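Putative lipoprotein GNA1162 (PDB 4HRV) is of unknown function but is a meningococcal lipoprotein of the DUF799 family, dimeric and possibly lipid-binding. Local coordinates at residues A40-E44 against A45-V49; A53-E56 against E57-Q61. The protein carries 3 engineered substitutions. One frame throughout, in Å; residues are numbered along the deposited sequence.

Interaction 1. Residues A40-E44 against A45-V49; sequences APLSE and AGYYV
The carbonyl of Leu42 and the backbone N-H of Tyr47 meet at the C-terminal turn of the helix that holds residues 40-44. Tyr47 N donates to Leu42 O at 3.1 Å. One step inside, Gly46 N donates to Ser43 O at 2.8 Å. That donor stands well above the carbonyl plane, 66° out of it. The two bonds, with positive phi at Gly46, make a Schellman motif. Gly46 has phi 98°, where a beta carbon would be jammed against the preceding carbonyl oxygen, so glycine suits the position. Ala45 N makes two weaker bonds, to Pro41 O and to Leu42 O. The oxygen of Leu42 thus takes one good bond and one weak one.

The side chains of the turn are joined through Leu42. Its CD1 lies 3.8 Å from Val49 CG2, and the two side chains cross at about a right angle. Leu42 CD2 is farther from its other partner, 4.2 Å from Tyr47 CD2. Tyr47 CG lies anti to the carbonyl carbon (chi1 -59°), which sets the ring beside the helix end. Leu42 O sits at the edge of this ring, near its plane, 3.6 Å from Tyr47 CD2. Within the last turn, Ser43 OG donates to Ala40 O at 3.0 Å. That oxygen also accepts from Glu44 N.

Leu42 is buried, with Val18 of strand 15-23 beside it. Tyr47 packs on Ile16 of the same strand. Leu141 of the second subunit touches both Leu42 and Tyr47, and Tyr47 OH has a weak bond to Asn138 of that subunit. The turn leads into the short, weakly bonded strand 48-49, outermost within this chain and backbone-bonded at Tyr48 to Ala14 and Ile16, and forms part of the dimer interface.

Interaction 2. Residues A53-E56 against E57-Q61; sequences AVVE and ETFKQ
Val55 and Phe59 form the tight side of this contact, one turn apart on helix 52-61. Their side chains lie alongside each other and point the same way. The CG1 branch of Val55 does the touching, 3.5 Å from Phe59 CE2. It reaches CD2 of the same ring at a slightly longer distance. The Phe59 ring is swung back along the helix, with CG anti to its own carbonyl carbon (chi1 -79°). This also brings Phe59 CD2 to 3.3 Å from Val55 O. The same oxygen accepts from Phe59 N at 3.1 Å, a nearly straight bond of 168° at the hydrogen.

Both side chains are buried. Val55 rests on Leu17, and Phe59 on Val19 and Pro20, all in strand 15-23. Phe59 also meets the ring of Phe82, with the planes at about 55°, and touches Leu78. This face of helix 52-61 thus packs on strand 15-23 and against helix 75-82, in a domain whose family is grouped with the TolB N-terminal clan.

Thr58 lies at the border of the packed side, against Ile81 and Phe82. Thr58 N makes the main bond to Val54 O, at 3.1 Å. The hydroxyl adds only a weak one, with Thr58 OG1 3.3 Å from Val54 O.

The solvent side is looser. Glu56 and Lys60 are linked through the backbone, Lys60 N to Glu56 O at 3.0 Å, while the end of the Lys60 chain leads away from Glu56. The Glu57 chain bends at its second torsion. Its OE2 takes a weak bond from Gln61 NE2 at 3.0 Å, well off a straight line.

How the interactions relate
Interaction 1 closes before interaction 2 opens along the chain. Strand 48-49 ends the first, and helix 52-61, which carries all of the second, follows almost at once. Their centres are about 20 Å apart, and the two contacts do not touch each other. Strand 15-23 is their common neighbour: residues 40-49 pack on Ile16 and Val18, residues 53-61 on Leu17, Val19 and Pro20. Ile16 and Val18 alternate with Leu17 and Val19, consistent with contacts on opposite faces of the sheet. Interaction 1 also meets the second subunit and contributes to the dimer interface, whereas interaction 2 is packing within the subunit. Both belong to one family region in this chain, a part of the longer lipoprotein.

Interaction 1. Residues A40-E44 against A45-V49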
loop_
_atom_site.group_PDB
_atom_site.type_symbol
_atom_site.label_atom_id
_atom_site.label_comp_id
_atom_site.label_asym_id
_atom_site.label_seq_id
_atom_site.Cartn_x
_atom_site.Cartn_y
_atom_site.Cartn_z
ATOM N N ALA B 40 -0.367 -11.251 10.079
ATOM C CA ALA B 40 -1.815 -11.024 10.021
ATOM C C ALA B 40 -2.366 -11.062 8.593
ATOM O O ALA B 40 -3.300 -11.806 8.299
ATOM C CB ALA B 40 -2.189 -9.721 10.725
ATOM N N PRO B 41 -1.792 -10.254 7.695
ATOM C CA PRO B 41 -2.302 -10.295 6.320
ATOM C C PRO B 41 -2.193 -11.664 5.643
ATOM O O PRO B 41 -3.094 -12.021 4.879
ATOM C CB PRO B 41 -1.468 -9.223 5.590
ATOM C CG PRO B 41 -0.396 -8.808 6.545
ATOM C CD PRO B 41 -0.877 -9.123 7.917
ATOM N N LEU B 42 -1.132 -12.430 5.917
ATOM C CA LEU B 42 -1.004 -13.757 5.319
ATOM C C LEU B 42 -2.040 -14.745 5.867
ATOM O O LEU B 42 -2.616 -15.532 5.117
ATOM C CB LEU B 42 0.419 -14.321 5.492
ATOM C CG LEU B 42 1.522 -13.699 4.627
ATOM C CD1 LEU B 42 2.883 -14.327 4.943
ATOM C CD2 LEU B 42 1.190 -13.865 3.150
ATOM N N SER B 43 -2.272 -14.711 7.175
ATOM C CA SER B 43 -3.266 -15.595 7.765
ATOM C C SER B 43 -4.667 -15.164 7.335
ATOM O O SER B 43 -5.519 -15.999 7.039
ATOM C CB SER B 43 -3.148 -15.610 9.288
ATOM O OG SER B 43 -3.524 -14.361 9.835
ATOM N N GLU B 44 -4.897 -13.857 7.284
ATOM C CA GLU B 44 -6.187 -13.334 6.848
ATOM C C GLU B 44 -6.460 -13.704 5.388
ATOM O O GLU B 44 -7.610 -13.759 4.963
ATOM C CB GLU B 44 -6.273 -11.821 7.072
ATOM C CG GLU B 44 -6.302 -11.436 8.551
ATOM C CD GLU B 44 -6.250 -9.933 8.788
ATOM O OE1 GLU B 44 -6.238 -9.521 9.972
ATOM O OE2 GLU B 44 -6.216 -9.164 7.800
ATOM N N ALA B 45 -5.401 -13.986 4.633
ATOM C CA ALA B 45 -5.558 -14.429 3.246
ATOM C C ALA B 45 -5.656 -15.946 3.136
ATOM O O ALA B 45 -5.792 -16.492 2.037
ATOM C CB ALA B 45 -4.433 -13.895 2.371
ATOM N N GLY B 46 -5.584 -16.631 4.274
ATOM C CA GLY B 46 -5.787 -18.072 4.295
ATOM C C GLY B 46 -4.551 -18.968 4.285
ATOM O O GLY B 46 -4.678 -20.198 4.302
ATOM N N TYR B 47 -3.358 -18.376 4.254
ATOM C CA TYR B 47 -2.122 -19.172 4.318
ATOM C C TYR B 47 -1.761 -19.534 5.753
ATOM O O TYR B 47 -2.156 -18.855 6.696
ATOM C CB TYR B 47 -0.936 -18.425 3.693
ATOM C CG TYR B 47 -1.131 -18.043 2.250
ATOM C CD1 TYR B 47 -0.894 -18.953 1.232
ATOM C CD2 TYR B 47 -1.555 -16.767 1.905
ATOM C CE1 TYR B 47 -1.075 -18.607 -0.094
ATOM C CE2 TYR B 47 -1.741 -16.411 0.585
ATOM C CZ TYR B 47 -1.499 -17.333 -0.410
ATOM O OH TYR B 47 -1.684 -16.981 -1.724
ATOM N N TYR B 48 -0.993 -20.603 5.913
ATOM C CA TYR B 48 -0.475 -20.964 7.225
ATOM C C TYR B 48 0.951 -20.444 7.344
ATOM O O TYR B 48 1.747 -20.640 6.436
ATOM C CB TYR B 48 -0.524 -22.471 7.402
ATOM C CG TYR B 48 -1.859 -23.050 6.998
ATOM C CD1 TYR B 48 -3.037 -22.356 7.250
ATOM C CD2 TYR B 48 -1.944 -24.277 6.341
ATOM C CE1 TYR B 48 -4.264 -22.870 6.872
ATOM C CE2 TYR B 48 -3.171 -24.801 5.959
ATOM C CZ TYR B 48 -4.326 -24.089 6.228
ATOM O OH TYR B 48 -5.551 -24.595 5.856
ATOM N N VAL B 49 1.261 -19.768 8.447
ATOM C CA VAL B 49 2.590 -19.176 8.635
ATOM C C VAL B 49 3.108 -19.373 10.062
ATOM O O VAL B 49 2.318 -19.495 10.994
ATOM C CB VAL B 49 2.572 -17.667 8.326
ATOM C CG1 VAL B 49 3.963 -17.075 8.472
ATOM C CG2 VAL B 49 2.029 -17.421 6.930
#

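Interaction 2. Residues A53-E56 against E57-Q61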
loop_
_atom_site.group_PDB
_atom_site.type_symbol
_atom_site.label_atom_id
_atom_site.label_comp_id
_atom_site.label_asym_id
_atom_site.label_seq_id
_atom_site.Cartn_x
_atom_site.Cartn_y
_atom_site.Cartn_z
ATOM N N ALA B 53 9.113 -14.992 15.865
ATOM C CA ALA B 53 10.035 -15.383 16.923
ATOM C C ALA B 53 10.506 -16.829 16.765
ATOM O O ALA B 53 11.632 -17.167 17.096
ATOM C CB ALA B 53 9.399 -15.182 18.289
ATOM N N VAL B 54 9.624 -17.677 16.266
ATOM C CA VAL B 54 9.940 -19.075 16.075
ATOM C C VAL B 54 10.933 -19.248 14.935
ATOM O O VAL B 54 11.903 -19.986 15.051
ATOM C CB VAL B 54 8.662 -19.875 15.780
ATOM C CG1 VAL B 54 9.003 -21.250 15.320
ATOM C CG2 VAL B 54 7.785 -19.924 17.017
ATOM N N VAL B 55 10.675 -18.563 13.830
ATOM C CA VAL B 55 11.553 -18.624 12.670
ATOM C C VAL B 55 12.953 -18.093 13.008
ATOM O O VAL B 55 13.969 -18.750 12.751
ATOM C CB VAL B 55 10.940 -17.821 11.499
ATOM C CG1 VAL B 55 11.896 -17.765 10.329
ATOM C CG2 VAL B 55 9.612 -18.444 11.073
ATOM N N GLU B 56 12.996 -16.913 13.618
ATOM C CA GLU B 56 14.269 -16.284 13.964
ATOM C C GLU B 56 15.095 -17.205 14.837
ATOM O O GLU B 56 16.289 -17.333 14.640
ATOM C CB GLU B 56 14.061 -14.946 14.690
ATOM C CG GLU B 56 13.326 -13.887 13.888
ATOM C CD GLU B 56 13.073 -12.617 14.701
ATOM O OE1 GLU B 56 13.888 -12.312 15.603
ATOM O OE2 GLU B 56 12.057 -11.935 14.458
ATOM N N GLU B 57 14.450 -17.853 15.802
ATOM C CA GLU B 57 15.166 -18.717 16.734
ATOM C C GLU B 57 15.705 -19.974 16.058
ATOM O O GLU B 57 16.805 -20.432 16.374
ATOM C CB GLU B 57 14.293 -19.091 17.936
ATOM C CG GLU B 57 14.941 -20.105 18.887
ATOM C CD GLU B 57 16.216 -19.586 19.542
ATOM O OE1 GLU B 57 16.367 -18.351 19.680
ATOM O OE2 GLU B 57 17.070 -20.420 19.918
ATOM N N THR B 58 14.934 -20.534 15.129
ATOM C CA THR B 58 15.409 -21.711 14.398
ATOM C C THR B 58 16.636 -21.391 13.551
ATOM O O THR B 58 17.571 -22.180 13.486
ATOM C CB THR B 58 14.308 -22.331 13.514
ATOM O OG1 THR B 58 13.314 -22.912 14.362
ATOM C CG2 THR B 58 14.884 -23.416 12.605
ATOM N N PHE B 59 16.637 -20.238 12.892
ATOM C CA PHE B 59 17.824 -19.842 12.142
ATOM C C PHE B 59 19.015 -19.639 13.073
ATOM O O PHE B 59 20.126 -20.051 12.764
ATOM C CB PHE B 59 17.567 -18.593 11.307
ATOM C CG PHE B 59 16.825 -18.872 10.036
ATOM C CD1 PHE B 59 17.409 -19.649 9.043
ATOM C CD2 PHE B 59 15.546 -18.386 9.843
ATOM C CE1 PHE B 59 16.734 -19.921 7.871
ATOM C CE2 PHE B 59 14.863 -18.656 8.675
ATOM C CZ PHE B 59 15.460 -19.437 7.686
ATOM N N LYS B 60 18.774 -19.012 14.216
ATOM C CA LYS B 60 19.844 -18.782 15.177
ATOM C C LYS B 60 20.449 -20.112 15.619
ATOM O O LYS B 60 21.666 -20.261 15.672
ATOM C CB LYS B 60 19.351 -17.977 16.384
ATOM C CG LYS B 60 20.344 -17.960 17.543
ATOM C CD LYS B 60 19.915 -17.013 18.656
ATOM C CE LYS B 60 21.040 -16.819 19.677
ATOM N NZ LYS B 60 20.741 -15.759 20.687
ATOM N N GLN B 61 19.598 -21.084 15.922
ATOM C CA GLN B 61 20.086 -22.380 16.355
ATOM C C GLN B 61 20.850 -23.078 15.238
ATOM O O GLN B 61 21.729 -23.896 15.496
ATOM C CB GLN B 61 18.935 -23.253 16.851
ATOM C CG GLN B 61 18.267 -22.702 18.090
ATOM C CD GLN B 61 17.310 -23.688 18.713
ATOM O OE1 GLN B 61 16.898 -24.654 18.072
ATOM N NE2 GLN B 61 16.955 -23.460 19.973
#